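Local atomic coordinates of N-acetyl-beta-D glucosaminidase (Rhizomucor miehei CAU432, PDB entry 4ZM6), a protein that probably hydrolyses beta-N-acetylglucosaminides through a glycoside hydrolase family 3 region and carries a GCN5-related glucosamine N-acetyltransferase region that binds acetyl-CoA. Residues A[410-416]-A[427-431]; A[419-423]-A[510-516]; A[796-800]-A[815-820]. All blocks are in the same frame, centred on the assembly; numbering follows the deposited sequence.

How the contacts relate
Contacts 1 and 2 belong to one alpha/beta unit and share helix 413-422: its start meets the edge strand 426-431 in contact 1, and its end meets the end of helix 503-513 in contact 2. Their centres are 15 Å apart and they touch directly, Phe415 CE1 lying 3.8 Å from Val510 CG2 and Phe415 CZ 4.1 Å from Ile513 CD1. Contact 3 belongs to the C-terminal acetyltransferase region, with its centre 72 Å from that of contact 1 and 63 Å from that of contact 2. Acetyl-CoA is bound nearest contact 2, about 10 Å from the side chain of Arg511; contacts 1 and 3 are remote from the annotated acetyl-CoA site.

Contact 1: A[410-416]-A[427-431]; sequences EPFNSFH and EYIIY
Residues 410-413 form a type I beta turn, closed by a weak hydrogen bond from Asn413 N to Glu410 O (3.5 Å), and the chain then enters a helix at Asn413, with His416 N donating to Phe412 O at 3.1 Å. Residues 427-431 are extended and make up all but the first residue of strand 426-431. The CA atoms come nearest at Phe412-Ile430 (8.3 Å) and His416-Tyr428 (7.0 Å), so increasing residue number on one segment meets decreasing number on the other. Of the strand, Tyr428 and Ile430 direct CA-CB toward the turn and helix start. His416 (chi1 t) and Tyr428 (chi1 t) form an offset stack, ring centroids 4.3 Å apart and planes at 18°; His416 CG approaches Tyr428 CD1 to 3.3 Å, and His416 CB makes a CH-pi contact 3.8 Å from the centroid of the Tyr428 ring.

This is a helix start packed on the sheet face, over its outermost strand: strand 426-431 borders the mixed sheet, running parallel to strand 392-397, and helix 413-422 is the connection between the two in a beta-alpha-beta crossover. Phe412 and Phe415 extend the packing inward, both reaching Phe394 on the neighbouring strand, whose ring also meets that of Tyr428.

Tyr428 OH lies by the turn backbone, 3.5 Å from Phe412 C. Ile430 (chi1 m, chi2 t) extends CD1 to 4.0 Å from Glu410 CG, an aliphatic contact at the first residue of the turn.

Contact 2: A[419-423]-A[510-516]; sequences LLKRH and VRLIFGE
Two neighbouring helices, packed on the mixed sheet that contains strand 392-397, meet here at their ends, joined by an apolar patch and a surface salt-bridge network: residues 419-423 close helix 413-422, and residues 510-516 close helix 503-513. The CA atoms lie nearest at Leu419-Val510 (6.3 Å) and Arg422-Phe514 (7.9 Å). Helix 503-513 ends in a Schellman motif, with Glu516 N bonded to Arg511 O (2.8 Å) and Gly515 N to Leu512 O (3.1 Å); Gly515 is the C-prime residue, at a positive phi of 71°.

Leu419 CG packs on Val510 CG2 at 4.1 Å, and Leu419 CD2 meets Phe514 CE1 at the ring edge at 3.8 Å. Arg422 (chi1 m, chi2 p, chi3 t) lays CB over the face of Phe514 (chi1 m), 3.7 Å from the ring centroid in a CH-pi contact, rests CD on Val510 CG1 at 3.6 Å, and brings its guanidinium to the Glu516 carboxylate, Arg422 NE to Glu516 OE1 at 3.0 Å and Arg422 NH2 to Glu516 OE2 at 3.1 Å. Arg511 NE donates to the same Glu516 OE2 at 3.1 Å, so one carboxylate bridges two arginines.

Glu507, one turn before Arg511, forms a salt bridge with Arg422 NH2, and Asp369 one with Arg511 NH1. Beneath, Leu419 packs on Phe394 of strand 392-397, and Val510 and Ile513 touch Phe415 on helix 413-422.

Contact 3: A[796-800]-A[815-820]; sequences GMACV and IVAHAN
Strand 796-800 and helix 815-820 run at 149° between their N-to-C directions, roughly antiparallel, with axes 9.2 Å apart at closest approach. CA atoms are nearest at Met797-Ala819 (7.3 Å) and Val800-Val816 (7.6 Å). The strand is interrupted at Cys799, whose phi/psi of 42°/50° is left-handed; Met797 and Val800 can thus both point toward the helix, which regular alternation would not allow.

Met797 supplies the main bump. With chi1 p, chi2 t and chi3 p, its SD lies 3.8 Å from Val816 CG1, and its CE fits over the small Ala819, 3.6 Å from Ala819 CB. Three residues on, Val800 (chi1 t) meets the helix one turn earlier: Val800 CG1 abuts Val816 CG2 at 3.8 Å, and Val800 CG1 grazes Ile815 CG2 at 4.5 Å. Val816 therefore stands between the two strand side chains and touches both.

These elements belong to the beta-alpha-beta unit 794-802, 811-825, 830-836 of the C-terminal N-acetyltransferase region. Ile815 and Ala819 also touch Leu767 of strand 763-771, the antiparallel neighbour of 794-802. Apart from the approach of Met797 CE to Asn820 OD1 (3.2 Å), an oxygen hydrogen-bonded to Tyr847 OH, the join is apolar fit, dependent on shape and burial.

Contact 1: A[410-416]-A[427-431]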
loop_
_atom_site.group_PDB
_atom_site.type_symbol
_atom_site.label_atom_id
_atom_site.label_comp_id
_atom_site.label_asym_id
_atom_site.label_seq_id
_atom_site.Cartn_x
_atom_site.Cartn_y
_atom_site.Cartn_z
ATOM N N GLU A 410 18.987 39.809 -11.860
ATOM C CA GLU A 410 18.341 40.493 -10.777
ATOM C C GLU A 410 16.992 39.883 -10.679
ATOM O O GLU A 410 16.060 40.358 -11.265
ATOM C CB GLU A 410 18.241 41.958 -11.077
ATOM C CG GLU A 410 19.488 42.727 -10.731
ATOM C CD GLU A 410 19.629 43.953 -11.570
ATOM O OE1 GLU A 410 19.553 43.835 -12.787
ATOM O OE2 GLU A 410 19.795 45.038 -11.018
ATOM N N PRO A 411 16.932 38.739 -9.879
ATOM C CA PRO A 411 15.681 37.997 -10.022
ATOM C C PRO A 411 14.583 38.519 -9.143
ATOM O O PRO A 411 13.440 38.160 -9.304
ATOM C CB PRO A 411 16.069 36.613 -9.588
ATOM C CG PRO A 411 16.904 36.858 -8.425
ATOM C CD PRO A 411 17.774 37.981 -8.825
ATOM N N PHE A 412 14.925 39.452 -8.278
ATOM C CA PHE A 412 13.988 40.024 -7.346
ATOM C C PHE A 412 13.374 41.291 -7.866
ATOM O O PHE A 412 12.650 41.950 -7.188
ATOM C CB PHE A 412 14.714 40.376 -6.099
ATOM C CG PHE A 412 14.668 39.338 -5.073
ATOM C CD1 PHE A 412 13.538 39.125 -4.354
ATOM C CD2 PHE A 412 15.774 38.593 -4.799
ATOM C CE1 PHE A 412 13.509 38.172 -3.374
ATOM C CE2 PHE A 412 15.762 37.642 -3.821
ATOM C CZ PHE A 412 14.626 37.430 -3.105
ATOM N N ASN A 413 13.700 41.637 -9.076
ATOM C CA ASN A 413 13.090 42.783 -9.758
ATOM C C ASN A 413 11.616 42.600 -10.070
ATOM O O ASN A 413 10.855 43.570 -10.050
ATOM C CB ASN A 413 13.797 43.062 -11.086
ATOM C CG ASN A 413 15.135 43.733 -10.906
ATOM O OD1 ASN A 413 15.582 43.987 -9.782
ATOM N ND2 ASN A 413 15.787 44.028 -12.020
ATOM N N SER A 414 11.223 41.376 -10.417
ATOM C CA SER A 414 9.814 41.068 -10.636
ATOM C C SER A 414 9.037 41.274 -9.332
ATOM O O SER A 414 7.936 41.821 -9.333
ATOM C CB SER A 414 9.639 39.640 -11.157
ATOM O OG SER A 414 10.372 38.710 -10.381
ATOM N N PHE A 415 9.624 40.847 -8.218
ATOM C CA PHE A 415 9.056 41.127 -6.908
ATOM C C PHE A 415 8.832 42.634 -6.811
ATOM O O PHE A 415 7.734 43.077 -6.493
ATOM C CB PHE A 415 9.994 40.634 -5.791
ATOM C CG PHE A 415 9.291 40.238 -4.514
ATOM C CD1 PHE A 415 8.636 41.180 -3.736
ATOM C CD2 PHE A 415 9.317 38.923 -4.074
ATOM C CE1 PHE A 415 8.008 40.818 -2.555
ATOM C CE2 PHE A 415 8.692 38.552 -2.899
ATOM C CZ PHE A 415 8.036 39.502 -2.136
ATOM N N HIS A 416 9.873 43.406 -7.121
ATOM C CA HIS A 416 9.818 44.873 -7.093
ATOM C C HIS A 416 8.682 45.410 -7.945
ATOM O O HIS A 416 7.881 46.208 -7.477
ATOM C CB HIS A 416 11.149 45.475 -7.566
ATOM C CG HIS A 416 11.135 46.968 -7.680
ATOM N ND1 HIS A 416 10.903 47.794 -6.600
ATOM C CD2 HIS A 416 11.331 47.784 -8.743
ATOM C CE1 HIS A 416 10.952 49.053 -6.993
ATOM N NE2 HIS A 416 11.212 49.075 -8.288
ATOM N N GLU A 427 11.171 51.677 -1.430
ATOM C CA GLU A 427 12.612 51.646 -1.680
ATOM C C GLU A 427 13.098 50.213 -1.903
ATOM O O GLU A 427 12.890 49.339 -1.057
ATOM C CB GLU A 427 13.372 52.271 -0.513
ATOM C CG GLU A 427 14.869 52.405 -0.758
ATOM C CD GLU A 427 15.553 53.307 0.248
ATOM O OE1 GLU A 427 16.656 53.815 -0.065
ATOM O OE2 GLU A 427 14.985 53.505 1.344
ATOM N N TYR A 428 13.813 50.005 -2.978
ATOM C CA TYR A 428 14.245 48.693 -3.325
ATOM C C TYR A 428 15.742 48.685 -3.334
ATOM O O TYR A 428 16.375 49.393 -4.074
ATOM C CB TYR A 428 13.655 48.369 -4.674
ATOM C CG TYR A 428 14.182 47.190 -5.409
ATOM C CD1 TYR A 428 14.317 47.251 -6.753
ATOM C CD2 TYR A 428 14.483 46.015 -4.785
ATOM C CE1 TYR A 428 14.757 46.198 -7.469
ATOM C CE2 TYR A 428 14.936 44.947 -5.504
ATOM C CZ TYR A 428 15.070 45.069 -6.852
ATOM O OH TYR A 428 15.512 44.062 -7.636
ATOM N N ILE A 429 16.295 47.883 -2.459
ATOM C CA ILE A 429 17.739 47.725 -2.299
ATOM C C ILE A 429 18.097 46.260 -2.401
ATOM O O ILE A 429 17.489 45.423 -1.738
ATOM C CB ILE A 429 18.217 48.224 -0.919
ATOM C CG1 ILE A 429 18.024 49.738 -0.804
ATOM C CG2 ILE A 429 19.678 47.852 -0.688
ATOM C CD1 ILE A 429 18.121 50.264 0.612
ATOM N N ILE A 430 19.103 45.958 -3.210
ATOM C CA ILE A 430 19.655 44.610 -3.289
ATOM C C ILE A 430 20.889 44.531 -2.377
ATOM O O ILE A 430 21.955 45.050 -2.705
ATOM C CB ILE A 430 19.984 44.242 -4.745
ATOM C CG1 ILE A 430 18.713 44.379 -5.595
ATOM C CG2 ILE A 430 20.561 42.836 -4.829
ATOM C CD1 ILE A 430 18.934 44.233 -7.083
ATOM N N TYR A 431 20.718 43.900 -1.218
ATOM C CA TYR A 431 21.772 43.802 -0.205
ATOM C C TYR A 431 22.676 42.598 -0.458
ATOM O O TYR A 431 22.230 41.565 -0.960
ATOM C CB TYR A 431 21.175 43.731 1.214
ATOM C CG TYR A 431 20.405 42.459 1.534
ATOM C CD1 TYR A 431 19.044 42.355 1.259
ATOM C CD2 TYR A 431 21.035 41.364 2.120
ATOM C CE1 TYR A 431 18.338 41.198 1.544
ATOM C CE2 TYR A 431 20.338 40.204 2.410
ATOM C CZ TYR A 431 18.988 40.124 2.119
ATOM O OH TYR A 431 18.283 38.975 2.402
#

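Contact 2: A[419-423]-A[510-516]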
loop_
_atom_site.group_PDB
_atom_site.type_symbol
_atom_site.label_atom_id
_atom_site.label_comp_id
_atom_site.label_asym_id
_atom_site.label_seq_id
_atom_site.Cartn_x
_atom_site.Cartn_y
_atom_site.Cartn_z
ATOM N N LEU A 419 5.329 44.791 -6.427
ATOM C CA LEU A 419 5.071 45.619 -5.268
ATOM C C LEU A 419 4.592 46.985 -5.681
ATOM O O LEU A 419 3.793 47.602 -5.034
ATOM C CB LEU A 419 6.358 45.821 -4.530
ATOM C CG LEU A 419 6.683 44.701 -3.608
ATOM C CD1 LEU A 419 8.032 44.975 -3.026
ATOM C CD2 LEU A 419 5.633 44.710 -2.543
ATOM N N LEU A 420 5.152 47.459 -6.762
ATOM C CA LEU A 420 4.819 48.766 -7.354
ATOM C C LEU A 420 3.350 48.896 -7.764
ATOM O O LEU A 420 2.775 49.981 -7.656
ATOM C CB LEU A 420 5.697 49.073 -8.575
ATOM C CG LEU A 420 7.093 49.623 -8.303
ATOM C CD1 LEU A 420 7.903 49.606 -9.591
ATOM C CD2 LEU A 420 7.023 51.026 -7.716
ATOM N N LYS A 421 2.748 47.812 -8.245
ATOM C CA LYS A 421 1.330 47.842 -8.621
ATOM C C LYS A 421 0.433 48.182 -7.413
ATOM O O LYS A 421 -0.622 48.799 -7.583
ATOM C CB LYS A 421 0.894 46.526 -9.282
ATOM N N ARG A 422 0.867 47.813 -6.205
ATOM C CA ARG A 422 0.090 48.056 -4.984
ATOM C C ARG A 422 0.513 49.300 -4.205
ATOM O O ARG A 422 -0.313 49.897 -3.515
ATOM C CB ARG A 422 0.162 46.852 -4.027
ATOM C CG ARG A 422 -0.651 45.638 -4.446
ATOM C CD ARG A 422 0.101 44.801 -5.461
ATOM N NE ARG A 422 -0.734 43.769 -6.058
ATOM C CZ ARG A 422 -0.362 42.992 -7.073
ATOM N NH1 ARG A 422 0.846 43.110 -7.613
ATOM N NH2 ARG A 422 -1.207 42.088 -7.551
ATOM N N HIS A 423 1.788 49.678 -4.276
ATOM C CA HIS A 423 2.312 50.703 -3.368
ATOM C C HIS A 423 3.619 51.325 -3.877
ATOM O O HIS A 423 4.638 50.641 -4.009
ATOM C CB HIS A 423 2.510 50.093 -1.982
ATOM C CG HIS A 423 2.771 51.097 -0.906
ATOM N ND1 HIS A 423 4.019 51.638 -0.683
ATOM C CD2 HIS A 423 1.951 51.645 0.022
ATOM C CE1 HIS A 423 3.957 52.474 0.336
ATOM N NE2 HIS A 423 2.713 52.500 0.782
ATOM N N VAL A 510 3.221 38.674 -3.697
ATOM C CA VAL A 510 2.788 40.031 -3.379
ATOM C C VAL A 510 1.279 40.078 -3.141
ATOM O O VAL A 510 0.816 40.690 -2.177
ATOM C CB VAL A 510 3.189 41.022 -4.481
ATOM C CG1 VAL A 510 2.496 42.361 -4.286
ATOM C CG2 VAL A 510 4.700 41.200 -4.485
ATOM N N ARG A 511 0.521 39.418 -4.010
ATOM C CA ARG A 511 -0.933 39.309 -3.832
ATOM C C ARG A 511 -1.293 38.771 -2.444
ATOM O O ARG A 511 -2.221 39.264 -1.797
ATOM C CB ARG A 511 -1.542 38.406 -4.903
ATOM C CG ARG A 511 -1.372 38.926 -6.319
ATOM C CD ARG A 511 -2.312 38.219 -7.272
ATOM N NE ARG A 511 -3.681 38.705 -7.109
ATOM C CZ ARG A 511 -4.778 38.029 -7.449
ATOM N NH1 ARG A 511 -4.694 36.810 -7.975
ATOM N NH2 ARG A 511 -5.974 38.577 -7.250
ATOM N N LEU A 512 -0.537 37.768 -1.997
ATOM C CA LEU A 512 -0.732 37.167 -0.683
ATOM C C LEU A 512 -0.427 38.173 0.419
ATOM O O LEU A 512 -1.183 38.288 1.384
ATOM C CB LEU A 512 0.166 35.939 -0.516
ATOM C CG LEU A 512 -0.448 34.700 0.141
ATOM C CD1 LEU A 512 0.658 33.706 0.464
ATOM C CD2 LEU A 512 -1.237 35.048 1.392
ATOM N N ILE A 513 0.680 38.896 0.264
ATOM C CA ILE A 513 1.119 39.880 1.257
ATOM C C ILE A 513 0.101 41.012 1.425
ATOM O O ILE A 513 -0.173 41.437 2.547
ATOM C CB ILE A 513 2.534 40.422 0.916
ATOM C CG1 ILE A 513 3.584 39.342 1.218
ATOM C CG2 ILE A 513 2.867 41.687 1.704
ATOM C CD1 ILE A 513 4.937 39.587 0.585
ATOM N N PHE A 514 -0.477 41.480 0.322
ATOM C CA PHE A 514 -1.510 42.520 0.380
ATOM C C PHE A 514 -2.932 41.977 0.567
ATOM O O PHE A 514 -3.900 42.727 0.467
ATOM C CB PHE A 514 -1.427 43.424 -0.855
ATOM C CG PHE A 514 -0.240 44.335 -0.834
ATOM C CD1 PHE A 514 0.995 43.884 -1.264
ATOM C CD2 PHE A 514 -0.346 45.628 -0.342
ATOM C CE1 PHE A 514 2.099 44.710 -1.227
ATOM C CE2 PHE A 514 0.757 46.462 -0.302
ATOM C CZ PHE A 514 1.984 46.002 -0.748
ATOM N N GLY A 515 -3.065 40.685 0.847
ATOM C CA GLY A 515 -4.361 40.109 1.182
ATOM C C GLY A 515 -5.357 39.993 0.042
ATOM O O GLY A 515 -6.550 39.834 0.281
ATOM N N GLU A 516 -4.875 40.060 -1.193
ATOM C CA GLU A 516 -5.734 39.918 -2.363
ATOM C C GLU A 516 -6.102 38.462 -2.568
ATOM O O GLU A 516 -7.135 38.146 -3.145
ATOM C CB GLU A 516 -5.010 40.417 -3.611
ATOM C CG GLU A 516 -4.664 41.893 -3.585
ATOM C CD GLU A 516 -3.871 42.324 -4.798
ATOM O OE1 GLU A 516 -3.422 43.493 -4.820
ATOM O OE2 GLU A 516 -3.695 41.500 -5.721
#

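Contact 3: A[796-800]-A[815-820]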
loop_
_atom_site.group_PDB
_atom_site.type_symbol
_atom_site.label_atom_id
_atom_site.label_comp_id
_atom_site.label_asym_id
_atom_site.label_seq_id
_atom_site.Cartn_x
_atom_site.Cartn_y
_atom_site.Cartn_z
ATOM N N GLY A 796 -39.155 1.061 -19.078
ATOM C CA GLY A 796 -38.464 1.698 -20.186
ATOM C C GLY A 796 -37.783 0.705 -21.100
ATOM O O GLY A 796 -37.997 -0.503 -20.992
ATOM N N MET A 797 -36.952 1.218 -22.000
ATOM C CA MET A 797 -36.234 0.377 -22.952
ATOM C C MET A 797 -34.837 0.925 -23.221
ATOM O O MET A 797 -34.527 2.056 -22.850
ATOM C CB MET A 797 -37.019 0.269 -24.265
ATOM C CG MET A 797 -37.021 1.540 -25.102
ATOM S SD MET A 797 -38.188 1.469 -26.467
ATOM C CE MET A 797 -39.713 1.707 -25.575
ATOM N N ALA A 798 -34.012 0.119 -23.885
ATOM C CA ALA A 798 -32.621 0.478 -24.165
ATOM C C ALA A 798 -32.015 -0.427 -25.235
ATOM O O ALA A 798 -32.636 -1.391 -25.674
ATOM C CB ALA A 798 -31.792 0.407 -22.886
ATOM N N CYS A 799 -30.798 -0.097 -25.654
ATOM C CA CYS A 799 -30.062 -0.880 -26.642
ATOM C C CYS A 799 -30.958 -1.351 -27.789
ATOM O O CYS A 799 -30.974 -2.526 -28.159
ATOM C CB CYS A 799 -29.344 -2.034 -25.952
ATOM S SG CYS A 799 -28.313 -1.473 -24.568
ATOM N N VAL A 800 -31.700 -0.389 -28.333
ATOM C CA VAL A 800 -32.549 -0.581 -29.501
ATOM C C VAL A 800 -31.663 -0.573 -30.738
ATOM O O VAL A 800 -30.823 0.318 -30.906
ATOM C CB VAL A 800 -33.557 0.574 -29.641
ATOM C CG1 VAL A 800 -34.364 0.437 -30.923
ATOM C CG2 VAL A 800 -34.471 0.649 -28.423
ATOM N N ILE A 815 -40.487 -2.188 -33.435
ATOM C CA ILE A 815 -40.042 -2.837 -32.203
ATOM C C ILE A 815 -40.118 -1.911 -30.991
ATOM O O ILE A 815 -40.403 -2.365 -29.883
ATOM C CB ILE A 815 -38.621 -3.419 -32.340
ATOM C CG1 ILE A 815 -38.333 -4.384 -31.194
ATOM C CG2 ILE A 815 -37.577 -2.313 -32.397
ATOM C CD1 ILE A 815 -37.076 -5.199 -31.397
ATOM N N VAL A 816 -39.879 -0.621 -31.194
ATOM C CA VAL A 816 -40.046 0.349 -30.112
ATOM C C VAL A 816 -41.525 0.484 -29.769
ATOM O O VAL A 816 -41.893 0.512 -28.599
ATOM C CB VAL A 816 -39.436 1.727 -30.471
ATOM C CG1 VAL A 816 -39.911 2.816 -29.523
ATOM C CG2 VAL A 816 -37.920 1.648 -30.436
ATOM N N ALA A 817 -42.371 0.565 -30.791
ATOM C CA ALA A 817 -43.812 0.702 -30.582
ATOM C C ALA A 817 -44.355 -0.531 -29.871
ATOM O O ALA A 817 -45.225 -0.434 -29.000
ATOM C CB ALA A 817 -44.528 0.923 -31.908
ATOM N N HIS A 818 -43.821 -1.688 -30.239
ATOM C CA HIS A 818 -44.165 -2.932 -29.573
ATOM C C HIS A 818 -43.724 -2.902 -28.114
ATOM O O HIS A 818 -44.480 -3.293 -27.228
ATOM C CB HIS A 818 -43.517 -4.111 -30.286
ATOM C CG HIS A 818 -44.068 -5.433 -29.865
ATOM N ND1 HIS A 818 -43.390 -6.289 -29.023
ATOM C CD2 HIS A 818 -45.242 -6.040 -30.157
ATOM C CE1 HIS A 818 -44.118 -7.373 -28.824
ATOM N NE2 HIS A 818 -45.247 -7.246 -29.499
ATOM N N ALA A 819 -42.504 -2.427 -27.871
ATOM C CA ALA A 819 -41.988 -2.264 -26.512
ATOM C C ALA A 819 -42.905 -1.394 -25.654
ATOM O O ALA A 819 -43.108 -1.678 -24.473
ATOM C CB ALA A 819 -40.584 -1.678 -26.542
ATOM N N ASN A 820 -43.460 -0.340 -26.247
ATOM C CA ASN A 820 -44.445 0.485 -25.550
ATOM C C ASN A 820 -45.715 -0.293 -25.205
ATOM O O ASN A 820 -46.269 -0.124 -24.114
ATOM C CB ASN A 820 -44.796 1.732 -26.370
ATOM C CG ASN A 820 -43.822 2.871 -26.149
ATOM O OD1 ASN A 820 -42.712 2.670 -25.661
ATOM N ND2 ASN A 820 -44.239 4.080 -26.499
#